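Local coordinates for bartonella effector protein (Bep) substrate of VirB T4SS (PDB 4M16), which probably transfers AMP from ATP to threonine or tyrosine side chains of target proteins, an activity belonging to its N-terminal Fic domain, the part studied here, at residues F146-L149 and N150-P154; F167-L170 and A171-A174; T184-R187 and I188-C192; Q205-K208 and S209-D213. All coordinates share one frame; numbering follows the deposited sequence.

Contact 1 of 4, residues F146-L149 and N150-P154; sequences FSFL and NYIHP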
loop_
_atom_site.group_PDB
_atom_site.type_symbol
_atom_site.label_atom_id
_atom_site.label_comp_id
_atom_site.label_asym_id
_atom_site.label_seq_id
_atom_site.Cartn_x
_atom_site.Cartn_y
_atom_site.Cartn_z
ATOM N N PHE A 146 -3.655 -9.174 0.549
ATOM C CA PHE A 146 -2.468 -8.322 0.415
ATOM C C PHE A 146 -1.810 -8.316 -0.987
ATOM O O PHE A 146 -1.589 -7.219 -1.549
ATOM C CB PHE A 146 -1.443 -8.631 1.516
ATOM C CG PHE A 146 -0.291 -7.653 1.538
ATOM C CD1 PHE A 146 0.795 -7.848 0.711
ATOM C CD2 PHE A 146 -0.293 -6.583 2.385
ATOM C CE1 PHE A 146 1.823 -6.955 0.696
ATOM C CE2 PHE A 146 0.750 -5.660 2.371
ATOM C CZ PHE A 146 1.829 -5.868 1.560
ATOM N N SER A 147 -1.674 -9.483 -1.601
ATOM C CA SER A 147 -1.218 -9.545 -2.999
ATOM C C SER A 147 -2.177 -8.795 -3.927
ATOM O O SER A 147 -1.753 -8.129 -4.869
ATOM C CB SER A 147 -1.102 -10.961 -3.510
ATOM O OG SER A 147 -0.159 -11.681 -2.745
ATOM N N PHE A 148 -3.470 -8.908 -3.672
ATOM C CA PHE A 148 -4.452 -8.282 -4.534
ATOM C C PHE A 148 -4.308 -6.747 -4.408
ATOM O O PHE A 148 -4.163 -6.056 -5.401
ATOM C CB PHE A 148 -5.874 -8.777 -4.200
ATOM C CG PHE A 148 -6.989 -8.164 -5.058
ATOM C CD1 PHE A 148 -6.787 -7.810 -6.389
ATOM C CD2 PHE A 148 -8.293 -8.024 -4.524
ATOM C CE1 PHE A 148 -7.840 -7.298 -7.166
ATOM C CE2 PHE A 148 -9.323 -7.496 -5.291
ATOM C CZ PHE A 148 -9.091 -7.143 -6.621
ATOM N N LEU A 149 -4.294 -6.225 -3.182
ATOM C CA LEU A 149 -4.165 -4.808 -3.005
ATOM C C LEU A 149 -2.819 -4.288 -3.550
ATOM O O LEU A 149 -2.803 -3.235 -4.177
ATOM C CB LEU A 149 -4.391 -4.397 -1.537
ATOM C CG LEU A 149 -4.278 -2.873 -1.294
ATOM C CD1 LEU A 149 -5.344 -2.145 -2.069
ATOM C CD2 LEU A 149 -4.324 -2.542 0.193
ATOM N N ASN A 150 -1.718 -5.016 -3.322
ATOM C CA ASN A 150 -0.411 -4.671 -3.876
ATOM C C ASN A 150 -0.539 -4.516 -5.413
ATOM O O ASN A 150 -0.032 -3.568 -5.985
ATOM C CB ASN A 150 0.660 -5.698 -3.514
ATOM C CG ASN A 150 2.025 -5.305 -4.030
ATOM O OD1 ASN A 150 2.585 -4.261 -3.611
ATOM N ND2 ASN A 150 2.555 -6.088 -4.962
ATOM N N TYR A 151 -1.176 -5.481 -6.056
ATOM C CA TYR A 151 -1.371 -5.415 -7.518
ATOM C C TYR A 151 -2.166 -4.204 -7.952
ATOM O O TYR A 151 -1.815 -3.549 -8.949
ATOM C CB TYR A 151 -2.091 -6.663 -8.018
ATOM C CG TYR A 151 -2.737 -6.502 -9.363
ATOM C CD1 TYR A 151 -2.003 -6.527 -10.531
ATOM C CD2 TYR A 151 -4.128 -6.305 -9.459
ATOM C CE1 TYR A 151 -2.646 -6.326 -11.768
ATOM C CE2 TYR A 151 -4.755 -6.131 -10.674
ATOM C CZ TYR A 151 -4.032 -6.147 -11.818
ATOM O OH TYR A 151 -4.718 -5.959 -13.027
ATOM N N ILE A 152 -3.193 -3.848 -7.169
ATOM C CA ILE A 152 -4.024 -2.689 -7.487
ATOM C C ILE A 152 -3.237 -1.357 -7.486
ATOM O O ILE A 152 -3.320 -0.605 -8.476
ATOM C CB ILE A 152 -5.273 -2.535 -6.564
ATOM C CG1 ILE A 152 -6.190 -3.728 -6.703
ATOM C CG2 ILE A 152 -6.052 -1.304 -7.022
ATOM C CD1 ILE A 152 -7.397 -3.718 -5.762
ATOM N N HIS A 153 -2.446 -1.121 -6.424
ATOM C CA HIS A 153 -1.594 0.042 -6.294
ATOM C C HIS A 153 -2.408 1.274 -6.651
ATOM O O HIS A 153 -2.076 1.989 -7.595
ATOM C CB HIS A 153 -0.331 -0.053 -7.172
ATOM C CG HIS A 153 0.948 -0.111 -6.387
ATOM N ND1 HIS A 153 1.179 -1.078 -5.429
ATOM C CD2 HIS A 153 2.057 0.649 -6.434
ATOM C CE1 HIS A 153 2.391 -0.918 -4.937
ATOM N NE2 HIS A 153 2.924 0.152 -5.506
ATOM N N PRO A 154 -3.487 1.521 -5.895
ATOM C CA PRO A 154 -4.464 2.505 -6.273
ATOM C C PRO A 154 -4.050 3.994 -6.168
ATOM O O PRO A 154 -4.786 4.811 -6.664
ATOM C CB PRO A 154 -5.612 2.243 -5.292
ATOM C CG PRO A 154 -4.961 1.699 -4.068
ATOM C CD PRO A 154 -3.853 0.844 -4.633
HETATM O O HOH W 1 0.880 -8.585 -5.821
#

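Contact 2 of 4, residues F167-L170 and A171-A174; sequences FEKL and AEAA. With EDO (1,2-ethanediol), chain B.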
loop_
_atom_site.group_PDB
_atom_site.type_symbol
_atom_site.label_atom_id
_atom_site.label_comp_id
_atom_site.label_asym_id
_atom_site.label_seq_id
_atom_site.Cartn_x
_atom_site.Cartn_y
_atom_site.Cartn_z
ATOM N N PHE A 167 -2.907 -3.310 6.908
ATOM C CA PHE A 167 -2.906 -4.704 7.274
ATOM C C PHE A 167 -2.491 -4.962 8.739
ATOM O O PHE A 167 -2.927 -5.915 9.346
ATOM C CB PHE A 167 -2.078 -5.536 6.283
ATOM C CG PHE A 167 -2.911 -6.002 5.139
ATOM C CD1 PHE A 167 -3.161 -5.155 4.068
ATOM C CD2 PHE A 167 -3.503 -7.239 5.152
ATOM C CE1 PHE A 167 -3.975 -5.549 3.021
ATOM C CE2 PHE A 167 -4.303 -7.664 4.088
ATOM C CZ PHE A 167 -4.575 -6.803 3.039
ATOM N N GLU A 168 -1.692 -4.081 9.303
ATOM C CA GLU A 168 -1.318 -4.190 10.713
ATOM C C GLU A 168 -2.568 -3.919 11.596
ATOM O O GLU A 168 -2.808 -4.631 12.577
ATOM C CB GLU A 168 -0.128 -3.257 11.024
ATOM C CG GLU A 168 1.165 -3.688 10.321
ATOM C CD GLU A 168 2.363 -2.753 10.551
ATOM O OE1 GLU A 168 2.146 -1.548 10.747
ATOM O OE2 GLU A 168 3.519 -3.203 10.491
ATOM N N LYS A 169 -3.346 -2.893 11.229
ATOM C CA LYS A 169 -4.604 -2.563 11.908
ATOM C C LYS A 169 -5.658 -3.694 11.724
ATOM O O LYS A 169 -6.367 -4.090 12.672
ATOM C CB LYS A 169 -5.135 -1.206 11.431
ATOM C CG LYS A 169 -4.246 -0.012 11.853
ATOM C CD LYS A 169 -4.537 0.415 13.292
ATOM C CE LYS A 169 -4.646 1.933 13.409
ATOM N NZ LYS A 169 -5.365 2.531 14.619
ATOM N N LEU A 170 -5.731 -4.228 10.504
ATOM C CA LEU A 170 -6.614 -5.367 10.249
ATOM C C LEU A 170 -6.278 -6.570 11.119
ATOM O O LEU A 170 -7.185 -7.225 11.644
ATOM C CB LEU A 170 -6.548 -5.746 8.766
ATOM C CG LEU A 170 -7.398 -6.906 8.265
ATOM C CD1 LEU A 170 -8.834 -6.487 8.292
ATOM C CD2 LEU A 170 -7.041 -7.359 6.856
ATOM N N ALA A 171 -5.000 -6.929 11.222
ATOM C CA ALA A 171 -4.613 -8.029 12.058
ATOM C C ALA A 171 -4.906 -7.775 13.555
ATOM O O ALA A 171 -5.364 -8.688 14.283
ATOM C CB ALA A 171 -3.124 -8.359 11.891
ATOM N N GLU A 172 -4.571 -6.583 14.047
ATOM C CA GLU A 172 -4.898 -6.239 15.430
ATOM C C GLU A 172 -6.390 -6.453 15.716
ATOM O O GLU A 172 -6.768 -7.032 16.748
ATOM C CB GLU A 172 -4.572 -4.772 15.712
ATOM C CG GLU A 172 -4.630 -4.420 17.173
ATOM C CD GLU A 172 -4.427 -2.950 17.423
ATOM O OE1 GLU A 172 -4.044 -2.188 16.518
ATOM O OE2 GLU A 172 -4.665 -2.539 18.560
ATOM N N ALA A 173 -7.237 -5.997 14.796
ATOM C CA ALA A 173 -8.677 -6.076 14.991
ATOM C C ALA A 173 -9.221 -7.510 14.981
ATOM O O ALA A 173 -10.226 -7.816 15.629
ATOM C CB ALA A 173 -9.386 -5.229 13.970
ATOM N N ALA A 174 -8.507 -8.370 14.264
ATOM C CA ALA A 174 -8.851 -9.777 14.064
ATOM C C ALA A 174 -8.252 -10.710 15.117
ATOM O O ALA A 174 -8.485 -11.916 15.088
ATOM C CB ALA A 174 -8.385 -10.176 12.676
HETATM C C1 EDO B . 4.729 0.951 9.591
HETATM O O1 EDO B . 3.629 0.366 8.877
HETATM C C2 EDO B . 5.977 0.051 9.532
HETATM O O2 EDO B . 5.714 -1.327 9.816
HETATM O O HOH W 2 -1.664 -2.483 14.986
HETATM O O HOH W 3 -4.235 0.680 16.316
#

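Contact 3 of 4, residues T184-R187 and I188-C192; sequences TEER and IMRAC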
loop_
_atom_site.group_PDB
_atom_site.type_symbol
_atom_site.label_atom_id
_atom_site.label_comp_id
_atom_site.label_asym_id
_atom_site.label_seq_id
_atom_site.Cartn_x
_atom_site.Cartn_y
_atom_site.Cartn_z
ATOM N N THR A 184 13.350 -6.580 6.413
ATOM C CA THR A 184 13.847 -5.430 5.661
ATOM C C THR A 184 12.937 -5.054 4.512
ATOM O O THR A 184 12.161 -5.871 4.005
ATOM C CB THR A 184 15.208 -5.689 5.008
ATOM O OG1 THR A 184 15.085 -6.788 4.094
ATOM C CG2 THR A 184 16.262 -5.954 6.062
ATOM N N GLU A 185 13.058 -3.800 4.097
ATOM C CA GLU A 185 12.514 -3.352 2.817
ATOM C C GLU A 185 12.789 -4.349 1.679
ATOM O O GLU A 185 11.867 -4.727 0.968
ATOM C CB GLU A 185 13.069 -1.972 2.454
ATOM C CG GLU A 185 12.378 -1.424 1.208
ATOM C CD GLU A 185 12.727 0.010 0.869
ATOM O OE1 GLU A 185 13.165 0.780 1.753
ATOM O OE2 GLU A 185 12.561 0.374 -0.299
ATOM N N GLU A 186 14.036 -4.783 1.510
ATOM C CA GLU A 186 14.392 -5.688 0.376
ATOM C C GLU A 186 13.518 -6.965 0.404
ATOM O O GLU A 186 13.010 -7.430 -0.636
ATOM C CB GLU A 186 15.885 -6.043 0.420
ATOM C CG GLU A 186 16.327 -7.202 -0.474
ATOM C CD GLU A 186 17.845 -7.430 -0.431
ATOM O OE1 GLU A 186 18.437 -7.434 0.672
ATOM O OE2 GLU A 186 18.471 -7.621 -1.500
ATOM N N ARG A 187 13.323 -7.512 1.594
ATOM C CA ARG A 187 12.538 -8.732 1.776
ATOM C C ARG A 187 11.048 -8.527 1.440
ATOM O O ARG A 187 10.417 -9.334 0.742
ATOM C CB ARG A 187 12.734 -9.225 3.204
ATOM C CG ARG A 187 11.820 -10.344 3.652
ATOM C CD ARG A 187 12.487 -11.669 3.516
ATOM N NE ARG A 187 11.742 -12.753 4.176
ATOM C CZ ARG A 187 10.669 -13.342 3.658
ATOM N NH1 ARG A 187 10.152 -12.929 2.492
ATOM N NH2 ARG A 187 10.115 -14.356 4.309
ATOM N N ILE A 188 10.494 -7.430 1.921
ATOM C CA ILE A 188 9.159 -7.059 1.591
ATOM C C ILE A 188 8.972 -6.882 0.080
ATOM O O ILE A 188 8.039 -7.421 -0.491
ATOM C CB ILE A 188 8.691 -5.810 2.363
ATOM C CG1 ILE A 188 8.674 -6.096 3.868
ATOM C CG2 ILE A 188 7.311 -5.413 1.862
ATOM C CD1 ILE A 188 8.721 -4.851 4.730
ATOM N N MET A 189 9.839 -6.094 -0.549
ATOM C CA MET A 189 9.688 -5.816 -1.965
ATOM C C MET A 189 9.950 -7.047 -2.862
ATOM O O MET A 189 9.346 -7.173 -3.924
ATOM C CB MET A 189 10.525 -4.604 -2.359
ATOM C CG MET A 189 10.034 -3.287 -1.728
ATOM S SD MET A 189 8.229 -3.044 -1.815
ATOM C CE MET A 189 8.075 -3.116 -3.582
ATOM N N ARG A 190 10.840 -7.942 -2.442
ATOM C CA ARG A 190 11.007 -9.221 -3.131
ATOM C C ARG A 190 9.750 -10.071 -3.104
ATOM O O ARG A 190 9.341 -10.616 -4.132
ATOM C CB ARG A 190 12.166 -10.019 -2.536
ATOM C CG ARG A 190 12.404 -11.317 -3.300
ATOM C CD ARG A 190 13.725 -11.948 -2.926
ATOM N NE ARG A 190 13.613 -12.698 -1.673
ATOM C CZ ARG A 190 14.010 -12.290 -0.464
ATOM N NH1 ARG A 190 14.614 -11.104 -0.276
ATOM N NH2 ARG A 190 13.817 -13.113 0.569
ATOM N N ALA A 191 9.085 -10.159 -1.957
ATOM C CA ALA A 191 7.794 -10.875 -1.909
ATOM C C ALA A 191 6.745 -10.207 -2.793
ATOM O O ALA A 191 6.021 -10.870 -3.480
ATOM C CB ALA A 191 7.281 -10.974 -0.487
ATOM N N CYS A 192 6.677 -8.879 -2.773
ATOM C CA CYS A 192 5.660 -8.169 -3.542
ATOM C C CYS A 192 5.936 -8.319 -5.039
ATOM O O CYS A 192 5.049 -8.612 -5.817
ATOM C CB CYS A 192 5.607 -6.692 -3.157
ATOM S SG CYS A 192 4.979 -6.387 -1.491
#

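Contact 4 of 4, residues Q205-K208 and S209-D213; sequences QAMK and SLFED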
loop_
_atom_site.group_PDB
_atom_site.type_symbol
_atom_site.label_atom_id
_atom_site.label_comp_id
_atom_site.label_asym_id
_atom_site.label_seq_id
_atom_site.Cartn_x
_atom_site.Cartn_y
_atom_site.Cartn_z
ATOM N N GLN A 205 3.406 -18.593 -2.615
ATOM C CA GLN A 205 4.464 -18.930 -1.640
ATOM C C GLN A 205 5.435 -17.792 -1.353
ATOM O O GLN A 205 5.979 -17.668 -0.219
ATOM C CB GLN A 205 5.242 -20.182 -2.076
ATOM C CG GLN A 205 6.220 -20.653 -1.037
ATOM C CD GLN A 205 5.532 -20.985 0.274
ATOM O OE1 GLN A 205 4.620 -21.823 0.309
ATOM N NE2 GLN A 205 5.959 -20.326 1.356
ATOM N N ALA A 206 5.713 -16.974 -2.372
ATOM C CA ALA A 206 6.549 -15.795 -2.124
ATOM C C ALA A 206 5.962 -14.928 -0.977
ATOM O O ALA A 206 6.608 -14.535 -0.006
ATOM C CB ALA A 206 6.667 -14.950 -3.396
ATOM N N MET A 207 4.692 -14.640 -1.093
ATOM C CA MET A 207 4.067 -13.775 -0.105
ATOM C C MET A 207 3.772 -14.499 1.220
ATOM O O MET A 207 3.854 -13.887 2.299
ATOM C CB MET A 207 2.799 -13.227 -0.759
ATOM C CG MET A 207 2.069 -12.140 0.008
ATOM S SD MET A 207 3.075 -10.697 0.253
ATOM C CE MET A 207 3.113 -9.966 -1.384
ATOM N N LYS A 208 3.463 -15.789 1.169
ATOM C CA LYS A 208 3.215 -16.553 2.403
ATOM C C LYS A 208 4.433 -16.573 3.348
ATOM O O LYS A 208 4.263 -16.459 4.564
ATOM C CB LYS A 208 2.823 -17.970 2.096
ATOM C CG LYS A 208 2.413 -18.762 3.344
ATOM C CD LYS A 208 1.823 -20.100 2.958
ATOM C CE LYS A 208 1.543 -20.965 4.170
ATOM N NZ LYS A 208 0.885 -22.204 3.736
ATOM N N SER A 209 5.644 -16.720 2.802
ATOM C CA SER A 209 6.876 -16.721 3.635
ATOM C C SER A 209 7.004 -15.412 4.366
ATOM O O SER A 209 7.293 -15.392 5.566
ATOM C CB SER A 209 8.166 -16.898 2.827
ATOM O OG SER A 209 7.934 -17.769 1.755
ATOM N N LEU A 210 6.733 -14.325 3.654
ATOM C CA LEU A 210 6.762 -12.985 4.296
ATOM C C LEU A 210 5.767 -12.912 5.427
ATOM O O LEU A 210 6.088 -12.462 6.518
ATOM C CB LEU A 210 6.502 -11.870 3.305
ATOM C CG LEU A 210 6.388 -10.452 3.937
ATOM C CD1 LEU A 210 7.757 -10.004 4.451
ATOM C CD2 LEU A 210 5.829 -9.401 2.990
ATOM N N PHE A 211 4.537 -13.345 5.162
ATOM C CA PHE A 211 3.489 -13.285 6.181
ATOM C C PHE A 211 3.784 -14.157 7.411
ATOM O O PHE A 211 3.476 -13.765 8.556
ATOM C CB PHE A 211 2.091 -13.485 5.568
ATOM C CG PHE A 211 1.507 -12.185 5.082
ATOM C CD1 PHE A 211 1.977 -11.585 3.942
ATOM C CD2 PHE A 211 0.612 -11.492 5.853
ATOM C CE1 PHE A 211 1.517 -10.340 3.542
ATOM C CE2 PHE A 211 0.137 -10.261 5.454
ATOM C CZ PHE A 211 0.564 -9.683 4.285
ATOM N N GLU A 212 4.388 -15.305 7.194
ATOM C CA GLU A 212 4.783 -16.160 8.318
ATOM C C GLU A 212 5.849 -15.446 9.211
ATOM O O GLU A 212 5.754 -15.436 10.425
ATOM C CB GLU A 212 5.244 -17.514 7.806
ATOM C CG GLU A 212 4.030 -18.326 7.343
ATOM C CD GLU A 212 4.348 -19.650 6.679
ATOM O OE1 GLU A 212 5.544 -19.931 6.439
ATOM O OE2 GLU A 212 3.383 -20.414 6.368
ATOM N N ASP A 213 6.791 -14.791 8.572
ATOM C CA ASP A 213 7.883 -14.103 9.246
ATOM C C ASP A 213 7.427 -12.896 10.091
ATOM O O ASP A 213 8.066 -12.578 11.109
ATOM C CB ASP A 213 8.851 -13.578 8.184
ATOM C CG ASP A 213 9.733 -14.682 7.589
ATOM O OD1 ASP A 213 9.716 -15.786 8.112
ATOM O OD2 ASP A 213 10.458 -14.419 6.584
#

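Contact 1 of 4, residues F146-L149 and N150-P154
The C-terminal turns of helix 135-152, where Ile152 covers one face of the Phe148 ring, run directly into His153 and Pro154, the opening pair of the HPF sequence that marks the Fic family motif. Asn150 N donates to Phe146 O, Tyr151 N to Ser147 O and Ile152 N to Phe148 O, so the spacing is that of a regular alpha-helix. On the side facing helix 110-126, Ile152 CD1 makes a CH-pi contact with the Phe148 ring: it stands 4.0 Å from the ring centroid and 17° off the ring normal, displaced toward the rim. Phe148 CG is anti to its backbone N (chi1 180°), which carries the ring past the carbonyl carbon toward this methyl. Tyr151 CD2 comes instead to the edge of the same ring, 4.3 Å from Phe148 CD1. A water links the backbone to a side chain, donating to Ser147 O at 2.8 Å and accepting from Asn150 ND2 at 3.1 Å; Asn150 OD1 is held by Gln163. The helix stops at His153, whose phi is positive although its N still reaches Leu149 O at 3.1 Å. Its imidazole is gripped at both nitrogens, NE2 by Glu160 and ND1 by the chain itself: ND1 donates to a lone pair of Asn150 O at 2.8 Å, with that oxygen lying 30° out of the imidazole plane.

Contact 2 of 4, residues F167-L170 and A171-A174
Lys169 and Glu172 send their side chains the same way from helix 159-174 and are joined through water rather than by a salt bridge, since Lys169 NZ and Glu172 OE1 are 5.3 Å apart. NZ donates to one water at 2.8 Å, and that water lies 2.9 Å from Glu172 OE1, although other acceptors compete for its protons. A second water donates to Glu172 OE1 at 2.8 Å and only weakly to Glu168 O. The lysine's bend at chi2 (-82°) brings CD to 4.2 Å from Glu172 OE1, and beyond it NZ also donates to Leu48 O. Among backbone bonds, Ala171 N to Phe167 O, Glu172 N to Glu168 O and Ala173 N to Lys169 O are regular i to i+4 links. The bond from Ala174 N to Leu170 O is weak, with an N-H...O angle of 133°. A 1,2-ethanediol, probably from the crystallisation liquor, supplies the remaining polar contact: it gives O1 to Glu168 OE1 at 3.1 Å and O2 to Glu168 OE2 at 3.0 Å, one hydroxyl for each carboxylate oxygen, while OE2 also accepts from Phe180 N. Apolar packing turns to the other sides of the helix: Phe167 packs on Thr142 and Leu145, and the methyls of Ala171 and Ala174 on Phe138, all of helix 135-152, and Leu170 and Ala173 rest on Phe57 of a loop.

Contact 3 of 4, residues T184-R187 and I188-C192
Arg187 and Arg190 meet obliquely in the first turns of helix 185-197, where a bend in Arg187 at chi2 (97°) carries its CD to 3.5 Å from Arg190 NH2. Their guanidinium planes are 29° apart, and the like-charged ends come close, with Arg187 NH1 4.1 Å from Arg190 NH2. Arg187 NH2 also pairs with Asp213, at a separation too short to be trusted in detail; this may offset part of the repulsion. On another side of the helix Glu185 CG touches Met189 CG at 4.2 Å, an aliphatic contact. The helix start positions these side chains: Thr184 is the N-cap, and its OG1 accepts from Arg187 N at 3.1 Å. Thr184 O takes Ile188 N, and Ile188 CG1 packs 3.5 Å from the same oxygen. Bonds from Met189 N to Glu185 O, Arg190 N to Glu186 O and Ala191 N to Arg187 O continue the helix and set the spacing of the side chains. Arg187 and Ala191 face Leu210 of helix 200-214, Ile188 and Met189 lie against His164 and Glu160 of helix 159-174, and Cys192 packs on Phe146 and Asn150 of helix 135-152.

Contact 4 of 4, residues Q205-K208 and S209-D213
The Phe211 ring is met at its edge by Met207, one turn earlier in helix 200-214. Met207 SD is 4.9 Å from the ring centroid and 82° off the normal, an edge-on Met-aromatic contact in which the sulfur approaches CE1 at 3.7 Å. Met207 O lies in the ring plane, also at the edge, 3.4 Å from Phe211 CD1. The two side chains run alongside each other, and the bend in the methionine at chi2 (61°) sets SD beside the ring, where it also touches Leu210 CD2 at 4.1 Å. On a more polar side, Gln205 O takes two bonds from one residue: Ser209 OG donates at 2.8 Å and Ser209 N at 3.2 Å. The serine hydroxyl thus turns back onto the helix backbone. Glu212 crosses Lys208 obliquely, but with Lys208 NZ 4.0 Å from Glu212 OE2 the pair falls short of a salt bridge; Glu212 N is bonded to Lys208 O. The apolar side of the helix closes on two neighbours: Phe211 meets Phe146 of helix 135-152 edge-to-face, and Met207 lies against Val143 and Ser147 of that helix and Cys192 of helix 185-197.

All four contacts are local, between successive turns of one helix, with contact 1 at a helix end and contact 3 at a helix start, and they differ mainly in depth. Contact 1 is the most central, about 7 Å from the chain centre to its own centre, and it touches each of the other three. Phe146 and its neighbours receive Phe167 from contact 2, Cys192 from contact 3, and Met207 and Phe211 from contact 4. Contact 2 is also largely buried but joins neither contact 3 nor contact 4 directly. Contacts 3 and 4 are partly buried, have centres about 10 Å apart and share a charged link between consecutive helices. Chemistry follows place: aromatic and methyl packing inward, with carboxylates and Arg190 toward the outside.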